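Long-range contacts in toxin Tse2 (PDB 5AKO), which is secreted by a type VI secretion system into the cytoplasm of recipient cells, where it likely acts as a NAD-dependent cytotoxin against prokaryotes and eukaryotes alike: residues 31-36 with 100-105; 90-95 with 151-156; 116-121 with 166-171. All blocks are in the same frame, centred on the assembly; numbering follows the deposited sequence.

Contact 1: 31-36 with 100-105; sequences LTLYRA and TSVFDR
The carbonyl oxygen of S101 is gripped twice: R35 NH1 donates to S101 O at 3.0 Å, and a water that also accepts from A36 N donates to it. The arginine arrives on a lone pair in the plane of the carbonyl, with the oxygen at the edge of the guanidinium and only 10° out of its plane. A bend at chi2 (69°) lets the chain leave strand 33-36 and run beside strand 100-103 to reach S101, and the T100 methyl CG2 lies 3.3 Å above one face of the guanidinium, towards its rim. The group is held further by R35 NE, which bonds the carbonyl of L65. Further along, Y34 and F103 form one antiparallel hydrogen-bonded pair, Y34 N to F103 O at 2.8 Å and F103 N to Y34 O at 3.0 Å. The strands cross at 124°, far from antiparallel, and no second bridge follows. The two methyls of V102 diverge, CG2 meeting L33 CB at 4.0 Å and CG1 meeting R35 CB at 3.8 Å, while L33 and V102 both pack on Y144. The Y34 ring has F103 O at its edge, in plane, and brings CD1 to 3.3 Å from R105 C. Beyond the bridge a water joins the carbonyls of T32 and D104. S101 OG bonds H143 NE2, and F103 meets the H143 ring edge to face. The contact couples the strand that is outermost, within this chain, in the four-stranded sheet to strand 33-37 of the two-stranded one. Arginine and water bond peptide groups, such as S101 O and A36 N, that a longer ladder might have paired.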
# COMPACT_ATOMS: atom_id res chain seq x y z
N LEU C 31 -8.67 -19.53 -24.43
CA LEU C 31 -7.85 -18.47 -24.94
C LEU C 31 -6.43 -18.96 -24.91
O LEU C 31 -6.08 -19.73 -24.01
CB LEU C 31 -7.94 -17.31 -23.97
CG LEU C 31 -7.90 -15.93 -24.58
CD1 LEU C 31 -9.31 -15.51 -24.95
CD2 LEU C 31 -7.31 -15.00 -23.54
N THR C 32 -5.61 -18.50 -25.84
CA THR C 32 -4.18 -18.78 -25.82
C THR C 32 -3.48 -17.85 -24.83
O THR C 32 -3.65 -16.65 -24.89
CB THR C 32 -3.54 -18.67 -27.22
OG1 THR C 32 -4.16 -19.63 -28.06
CG2 THR C 32 -2.02 -19.01 -27.20
N LEU C 33 -2.72 -18.46 -23.92
CA LEU C 33 -1.98 -17.79 -22.85
C LEU C 33 -0.47 -18.10 -22.98
O LEU C 33 -0.08 -19.18 -23.43
CB LEU C 33 -2.50 -18.25 -21.47
CG LEU C 33 -4.01 -17.97 -21.25
CD1 LEU C 33 -4.63 -18.73 -20.08
CD2 LEU C 33 -4.25 -16.50 -21.04
N TYR C 34 0.36 -17.16 -22.56
CA TYR C 34 1.78 -17.20 -22.76
C TYR C 34 2.49 -16.97 -21.43
O TYR C 34 2.19 -16.02 -20.73
CB TYR C 34 2.21 -16.08 -23.73
CG TYR C 34 1.60 -16.16 -25.08
CD1 TYR C 34 0.32 -15.61 -25.33
CD2 TYR C 34 2.27 -16.78 -26.14
CE1 TYR C 34 -0.26 -15.68 -26.59
CE2 TYR C 34 1.70 -16.85 -27.42
CZ TYR C 34 0.43 -16.28 -27.63
OH TYR C 34 -0.15 -16.33 -28.88
N ARG C 35 3.49 -17.80 -21.15
CA ARG C 35 4.28 -17.75 -19.91
C ARG C 35 5.69 -17.36 -20.26
O ARG C 35 6.34 -18.05 -21.03
CB ARG C 35 4.26 -19.14 -19.30
CG ARG C 35 5.29 -19.41 -18.23
CD ARG C 35 4.95 -18.63 -17.00
NE ARG C 35 5.81 -18.95 -15.88
CZ ARG C 35 5.81 -18.29 -14.72
NH1 ARG C 35 5.01 -17.25 -14.50
NH2 ARG C 35 6.64 -18.64 -13.77
N ALA C 36 6.16 -16.23 -19.76
CA ALA C 36 7.53 -15.79 -20.01
C ALA C 36 8.53 -16.81 -19.40
O ALA C 36 8.29 -17.34 -18.32
CB ALA C 36 7.77 -14.44 -19.41
N THR C 100 0.62 -18.51 -10.64
CA THR C 100 1.53 -18.35 -11.73
C THR C 100 0.96 -17.35 -12.74
O THR C 100 -0.16 -17.53 -13.20
CB THR C 100 1.76 -19.67 -12.47
OG1 THR C 100 2.30 -20.64 -11.57
CG2 THR C 100 2.73 -19.47 -13.61
N SER C 101 1.76 -16.37 -13.14
CA SER C 101 1.39 -15.33 -14.09
C SER C 101 1.53 -15.75 -15.52
O SER C 101 2.61 -16.21 -15.92
CB SER C 101 2.25 -14.09 -13.90
OG SER C 101 1.92 -13.41 -12.69
N VAL C 102 0.45 -15.58 -16.29
CA VAL C 102 0.53 -15.67 -17.74
C VAL C 102 -0.26 -14.53 -18.37
O VAL C 102 -1.03 -13.87 -17.68
CB VAL C 102 0.02 -17.00 -18.25
CG1 VAL C 102 0.94 -18.12 -17.80
CG2 VAL C 102 -1.41 -17.26 -17.80
N PHE C 103 -0.07 -14.29 -19.67
CA PHE C 103 -0.73 -13.19 -20.36
C PHE C 103 -1.36 -13.71 -21.65
O PHE C 103 -1.06 -14.83 -22.07
CB PHE C 103 0.28 -12.13 -20.72
CG PHE C 103 0.89 -11.47 -19.55
CD1 PHE C 103 0.23 -10.42 -18.92
CD2 PHE C 103 2.08 -11.91 -19.05
CE1 PHE C 103 0.78 -9.80 -17.82
CE2 PHE C 103 2.65 -11.27 -17.97
CZ PHE C 103 1.99 -10.22 -17.36
N ASP C 104 -2.14 -12.86 -22.29
CA ASP C 104 -2.88 -13.23 -23.50
C ASP C 104 -2.19 -12.75 -24.79
O ASP C 104 -2.79 -12.75 -25.86
CB ASP C 104 -4.34 -12.70 -23.42
CG ASP C 104 -4.43 -11.17 -23.48
OD1 ASP C 104 -3.41 -10.45 -23.20
OD2 ASP C 104 -5.54 -10.67 -23.79
N ARG C 105 -0.95 -12.31 -24.69
CA ARG C 105 -0.15 -12.15 -25.89
C ARG C 105 1.30 -12.42 -25.56
O ARG C 105 1.64 -12.54 -24.37
CB ARG C 105 -0.32 -10.76 -26.52
CG ARG C 105 0.37 -9.66 -25.77
CD ARG C 105 0.18 -8.29 -26.43
NE ARG C 105 0.79 -7.26 -25.58
CZ ARG C 105 2.10 -6.97 -25.53
NH1 ARG C 105 2.98 -7.64 -26.27
NH2 ARG C 105 2.53 -6.00 -24.72
O HOH W 1 -4.46 -14.87 -26.89
O HOH W 2 4.16 -15.89 -11.44
O HOH W 3 4.41 -14.78 -17.86

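Contact 2: 90-95 with 151-156; sequences DGLYAP and PMYREV
A methyl of L92 sits over the face of the Y153 ring: CD2 stands 3.4 Å from the centroid, 9° off the normal, a CH-pi contact. The same leucine touches P151 through CB, and P151 and P95 bring their CD atoms together at the far end. On the other side of the loop the end of the Y93 side chain meets R154. Y93 OH receives two weak hydrogen bonds, from R154 NE and R154 NH2, each 3.2 Å long, with ring and guanidinium planes 67° apart. Behind these side chains stands a single antiparallel hydrogen-bonded pair, Y93 N to M152 O at 2.7 Å and M152 N to Y93 O at 3.0 Å; P151 CA adds a CA-H...O contact to Y93 O at 3.3 Å. Further out, an Asx turn shapes the loop, D90 OD1 accepting from L92 N, and G91 takes a positive phi (84°) that suits a residue without CB. Y153 occupies the N-cap position of helix 154-176, and the Y93 ring also packs on I85 and A87. The long loop before strand 100-103 is fastened to the C-terminal helix by backbone bonds and apolar cover, with the phenol-guanidinium bonds a weaker polar supplement at the surface.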
# COMPACT_ATOMS: atom_id res chain seq x y z
N ASP C 90 -1.07 -23.53 8.14
CA ASP C 90 -1.25 -24.99 8.01
C ASP C 90 -0.45 -25.64 6.87
O ASP C 90 -0.45 -26.86 6.75
CB ASP C 90 -2.73 -25.32 7.81
CG ASP C 90 -3.38 -24.52 6.66
OD1 ASP C 90 -2.67 -23.94 5.79
OD2 ASP C 90 -4.62 -24.48 6.60
N GLY C 91 0.26 -24.85 6.07
CA GLY C 91 0.99 -25.38 4.88
C GLY C 91 0.18 -25.55 3.59
O GLY C 91 0.69 -26.05 2.61
N LEU C 92 -1.08 -25.14 3.59
CA LEU C 92 -1.98 -25.34 2.45
C LEU C 92 -2.08 -24.07 1.57
O LEU C 92 -2.23 -22.95 2.05
CB LEU C 92 -3.38 -25.76 2.93
CG LEU C 92 -3.54 -27.17 3.56
CD1 LEU C 92 -4.86 -27.33 4.28
CD2 LEU C 92 -3.45 -28.28 2.50
N TYR C 93 -1.95 -24.26 0.28
CA TYR C 93 -2.10 -23.18 -0.69
C TYR C 93 -3.56 -23.09 -1.10
O TYR C 93 -4.07 -24.00 -1.72
CB TYR C 93 -1.22 -23.44 -1.89
CG TYR C 93 0.22 -23.31 -1.54
CD1 TYR C 93 0.95 -24.40 -1.03
CD2 TYR C 93 0.84 -22.11 -1.62
CE1 TYR C 93 2.26 -24.27 -0.65
CE2 TYR C 93 2.15 -21.96 -1.24
CZ TYR C 93 2.87 -23.05 -0.77
OH TYR C 93 4.19 -22.86 -0.41
N ALA C 94 -4.23 -22.03 -0.68
CA ALA C 94 -5.65 -21.84 -0.95
C ALA C 94 -5.86 -20.94 -2.19
O ALA C 94 -5.03 -20.14 -2.52
CB ALA C 94 -6.32 -21.19 0.27
N PRO C 95 -7.00 -21.08 -2.87
CA PRO C 95 -7.30 -20.16 -3.98
C PRO C 95 -7.17 -18.63 -3.66
O PRO C 95 -7.28 -18.20 -2.51
CB PRO C 95 -8.74 -20.50 -4.36
CG PRO C 95 -9.13 -21.70 -3.55
CD PRO C 95 -8.07 -22.05 -2.59
N PRO C 151 -7.75 -25.95 -1.36
CA PRO C 151 -6.53 -25.91 -0.59
C PRO C 151 -5.66 -27.12 -0.84
O PRO C 151 -6.16 -28.20 -0.85
CB PRO C 151 -7.06 -25.95 0.83
CG PRO C 151 -8.36 -25.19 0.75
CD PRO C 151 -8.94 -25.67 -0.54
N MET C 152 -4.38 -26.93 -1.12
CA MET C 152 -3.50 -28.08 -1.34
C MET C 152 -2.07 -27.81 -0.90
O MET C 152 -1.64 -26.65 -0.84
CB MET C 152 -3.52 -28.48 -2.81
CG MET C 152 -3.11 -27.39 -3.78
SD MET C 152 -3.39 -27.78 -5.52
CE MET C 152 -5.16 -28.00 -5.54
N TYR C 153 -1.34 -28.88 -0.59
CA TYR C 153 0.06 -28.79 -0.24
C TYR C 153 0.87 -28.54 -1.48
O TYR C 153 0.43 -28.79 -2.60
CB TYR C 153 0.54 -30.05 0.50
CG TYR C 153 -0.16 -30.27 1.83
CD1 TYR C 153 0.08 -29.40 2.92
CD2 TYR C 153 -1.09 -31.29 2.00
CE1 TYR C 153 -0.57 -29.56 4.13
CE2 TYR C 153 -1.75 -31.46 3.21
CZ TYR C 153 -1.48 -30.61 4.27
OH TYR C 153 -2.16 -30.76 5.46
N ARG C 154 2.08 -28.03 -1.28
CA ARG C 154 2.96 -27.64 -2.36
C ARG C 154 3.17 -28.71 -3.41
O ARG C 154 3.13 -28.45 -4.61
CB ARG C 154 4.30 -27.19 -1.81
CG ARG C 154 5.07 -26.40 -2.85
CD ARG C 154 6.43 -25.94 -2.38
NE ARG C 154 6.36 -24.98 -1.28
CZ ARG C 154 7.42 -24.33 -0.81
NH1 ARG C 154 8.62 -24.56 -1.34
NH2 ARG C 154 7.29 -23.48 0.20
N GLU C 155 3.45 -29.92 -2.94
CA GLU C 155 3.80 -31.04 -3.84
C GLU C 155 2.66 -31.34 -4.82
O GLU C 155 2.89 -31.53 -5.99
CB GLU C 155 4.16 -32.31 -3.03
CG GLU C 155 5.12 -32.07 -1.85
CD GLU C 155 4.41 -31.84 -0.48
OE1 GLU C 155 3.94 -32.83 0.13
OE2 GLU C 155 4.32 -30.67 -0.03
N VAL C 156 1.43 -31.34 -4.32
CA VAL C 156 0.28 -31.59 -5.14
C VAL C 156 0.13 -30.50 -6.22
O VAL C 156 -0.14 -30.82 -7.39
CB VAL C 156 -1.01 -31.68 -4.28
CG1 VAL C 156 -2.26 -31.75 -5.16
CG2 VAL C 156 -0.94 -32.89 -3.34

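Contact 3: 116-121 with 166-171; sequences FVIPDG and RNAIRR
Strand 116-118 packs against helix 166-171 nearly at right angles, 80° between their N-to-C directions, with the axes 8.0 Å apart at closest. The backbones come nearest at I118 and A168, whose CA atoms are 5.1 Å apart, and the small A168 suits this place because its single methyl, directed at the strand, leaves room for so close a passage. Around that methyl, A168 CB, gather F116 CZ at 3.7 Å and, more loosely, I118 CG1 and P119 CD. F116 has CG anti to its own nitrogen (chi1 172°), which brings the ring to the helix; I169 CG1 then lies at the ring edge, 4.2 Å from CE1, and V165 one turn earlier packs on the same ring. I118 packs against F164 of the same helix. This is beta-alpha packing: the two-stranded antiparallel sheet of 33-37 and 114-118 lies against helix 154-176, the long C-terminal helix of the toxin, with mainly aliphatic and aromatic groups between them. Past the strand the character changes. P119, a residue with no amide hydrogen to donate, turns its ring to the helix, CB meeting R171 CG at 3.9 Å. R171 bends at chi2 (73°) and runs alongside the loop to the next carbonyl, where R171 NE donates to D120 O at 3.0 Å on a lone pair in the carbonyl plane; NH2 adds a weak second bond to the same oxygen. Between carboxylate and guanidinium there is a long salt bridge, D120 OD2 to R171 NH2 at 3.9 Å, while OD1 pairs with K175 one turn further along the helix. The R171 chain passes close over G121, whose lack of a side chain makes room for NE and CD, the latter 3.5 Å from G121 O.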
# COMPACT_ATOMS: atom_id res chain seq x y z
N PHE C 116 6.55 -19.75 -23.39
CA PHE C 116 5.96 -21.04 -23.47
C PHE C 116 4.49 -20.81 -23.71
O PHE C 116 3.89 -20.04 -22.97
CB PHE C 116 6.19 -21.80 -22.18
CG PHE C 116 5.45 -23.09 -22.10
CD1 PHE C 116 5.94 -24.20 -22.74
CD2 PHE C 116 4.25 -23.19 -21.44
CE1 PHE C 116 5.25 -25.41 -22.68
CE2 PHE C 116 3.54 -24.38 -21.42
CZ PHE C 116 4.04 -25.49 -22.03
N VAL C 117 3.89 -21.54 -24.67
CA VAL C 117 2.52 -21.27 -25.16
C VAL C 117 1.53 -22.28 -24.63
O VAL C 117 1.78 -23.46 -24.72
CB VAL C 117 2.42 -21.38 -26.69
CG1 VAL C 117 1.02 -21.02 -27.12
CG2 VAL C 117 3.45 -20.48 -27.40
N ILE C 118 0.42 -21.80 -24.07
CA ILE C 118 -0.68 -22.63 -23.58
C ILE C 118 -1.86 -22.35 -24.49
O ILE C 118 -2.49 -21.26 -24.42
CB ILE C 118 -1.05 -22.29 -22.15
CG1 ILE C 118 0.17 -22.50 -21.22
CG2 ILE C 118 -2.23 -23.14 -21.69
CD1 ILE C 118 -0.15 -22.25 -19.75
N PRO C 119 -2.12 -23.28 -25.43
CA PRO C 119 -3.05 -22.86 -26.48
C PRO C 119 -4.48 -22.87 -26.01
O PRO C 119 -4.83 -23.65 -25.12
CB PRO C 119 -2.84 -23.92 -27.57
CG PRO C 119 -1.38 -24.26 -27.40
CD PRO C 119 -1.21 -24.33 -25.90
N ASP C 120 -5.30 -22.01 -26.58
CA ASP C 120 -6.74 -22.17 -26.40
C ASP C 120 -7.05 -23.65 -26.50
O ASP C 120 -6.49 -24.33 -27.35
CB ASP C 120 -7.51 -21.44 -27.50
CG ASP C 120 -7.16 -21.96 -28.88
OD1 ASP C 120 -5.99 -21.82 -29.27
OD2 ASP C 120 -8.03 -22.55 -29.56
N GLY C 121 -7.90 -24.16 -25.63
CA GLY C 121 -8.32 -25.57 -25.70
C GLY C 121 -7.50 -26.54 -24.85
O GLY C 121 -7.79 -27.73 -24.82
N ARG C 166 2.38 -30.50 -19.67
CA ARG C 166 2.25 -31.64 -20.57
C ARG C 166 0.98 -31.51 -21.40
O ARG C 166 1.01 -31.80 -22.58
CB ARG C 166 2.18 -32.95 -19.78
CG ARG C 166 3.43 -33.31 -18.99
CD ARG C 166 3.20 -34.66 -18.32
NE ARG C 166 4.15 -34.94 -17.27
CZ ARG C 166 5.30 -35.59 -17.41
NH1 ARG C 166 5.71 -36.03 -18.60
NH2 ARG C 166 6.09 -35.78 -16.36
N ASN C 167 -0.12 -31.09 -20.79
CA ASN C 167 -1.38 -30.90 -21.53
C ASN C 167 -1.20 -29.87 -22.62
O ASN C 167 -1.76 -30.01 -23.74
CB ASN C 167 -2.53 -30.46 -20.62
CG ASN C 167 -2.90 -31.51 -19.60
OD1 ASN C 167 -2.36 -32.61 -19.59
ND2 ASN C 167 -3.80 -31.15 -18.68
N ALA C 168 -0.40 -28.86 -22.32
CA ALA C 168 -0.21 -27.74 -23.26
C ALA C 168 0.56 -28.18 -24.49
O ALA C 168 0.28 -27.75 -25.61
CB ALA C 168 0.49 -26.57 -22.57
N ILE C 169 1.55 -29.03 -24.27
CA ILE C 169 2.35 -29.60 -25.35
C ILE C 169 1.51 -30.55 -26.26
O ILE C 169 1.41 -30.34 -27.47
CB ILE C 169 3.56 -30.32 -24.76
CG1 ILE C 169 4.46 -29.29 -24.05
CG2 ILE C 169 4.34 -31.05 -25.86
CD1 ILE C 169 5.46 -29.91 -23.09
N ARG C 170 0.84 -31.53 -25.66
CA ARG C 170 -0.18 -32.31 -26.39
C ARG C 170 -1.09 -31.41 -27.23
O ARG C 170 -1.25 -31.63 -28.43
CB ARG C 170 -1.05 -33.14 -25.44
CG ARG C 170 -0.34 -34.35 -24.88
CD ARG C 170 -1.05 -34.97 -23.67
NE ARG C 170 -0.11 -35.78 -22.90
CZ ARG C 170 -0.00 -35.79 -21.56
NH1 ARG C 170 -0.78 -35.02 -20.79
NH2 ARG C 170 0.91 -36.57 -20.99
N ARG C 171 -1.64 -30.39 -26.61
CA ARG C 171 -2.57 -29.48 -27.30
C ARG C 171 -1.89 -28.68 -28.39
O ARG C 171 -2.54 -28.36 -29.39
CB ARG C 171 -3.23 -28.56 -26.29
CG ARG C 171 -4.16 -27.55 -26.88
CD ARG C 171 -5.45 -28.17 -27.36
NE ARG C 171 -6.10 -27.16 -28.15
CZ ARG C 171 -6.87 -27.38 -29.22
NH1 ARG C 171 -7.19 -28.62 -29.63
NH2 ARG C 171 -7.32 -26.34 -29.89

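Overall arrangement
From the N terminus, after the short strand 24-25, comes strand 33-37, and contact 1 closes the long, mostly irregular loop between it and strand 100-103. Contact 2 opens inside that loop, at 90-95, and ends at 151-156, so contacts 1 and 2 cross along the chain; contact 3 opens at 116-121, between the two segments of contact 2, and crosses it too. Contacts 1 and 3 follow in series but touch in space, where strands 33-37 and 114-118 pair as neighbours in one sheet. Contact 2 lies apart, its centre about 23 Å from that of contact 1. Helix 154-176 serves contacts 2 and 3, taking the loop at its start and the small sheet further along.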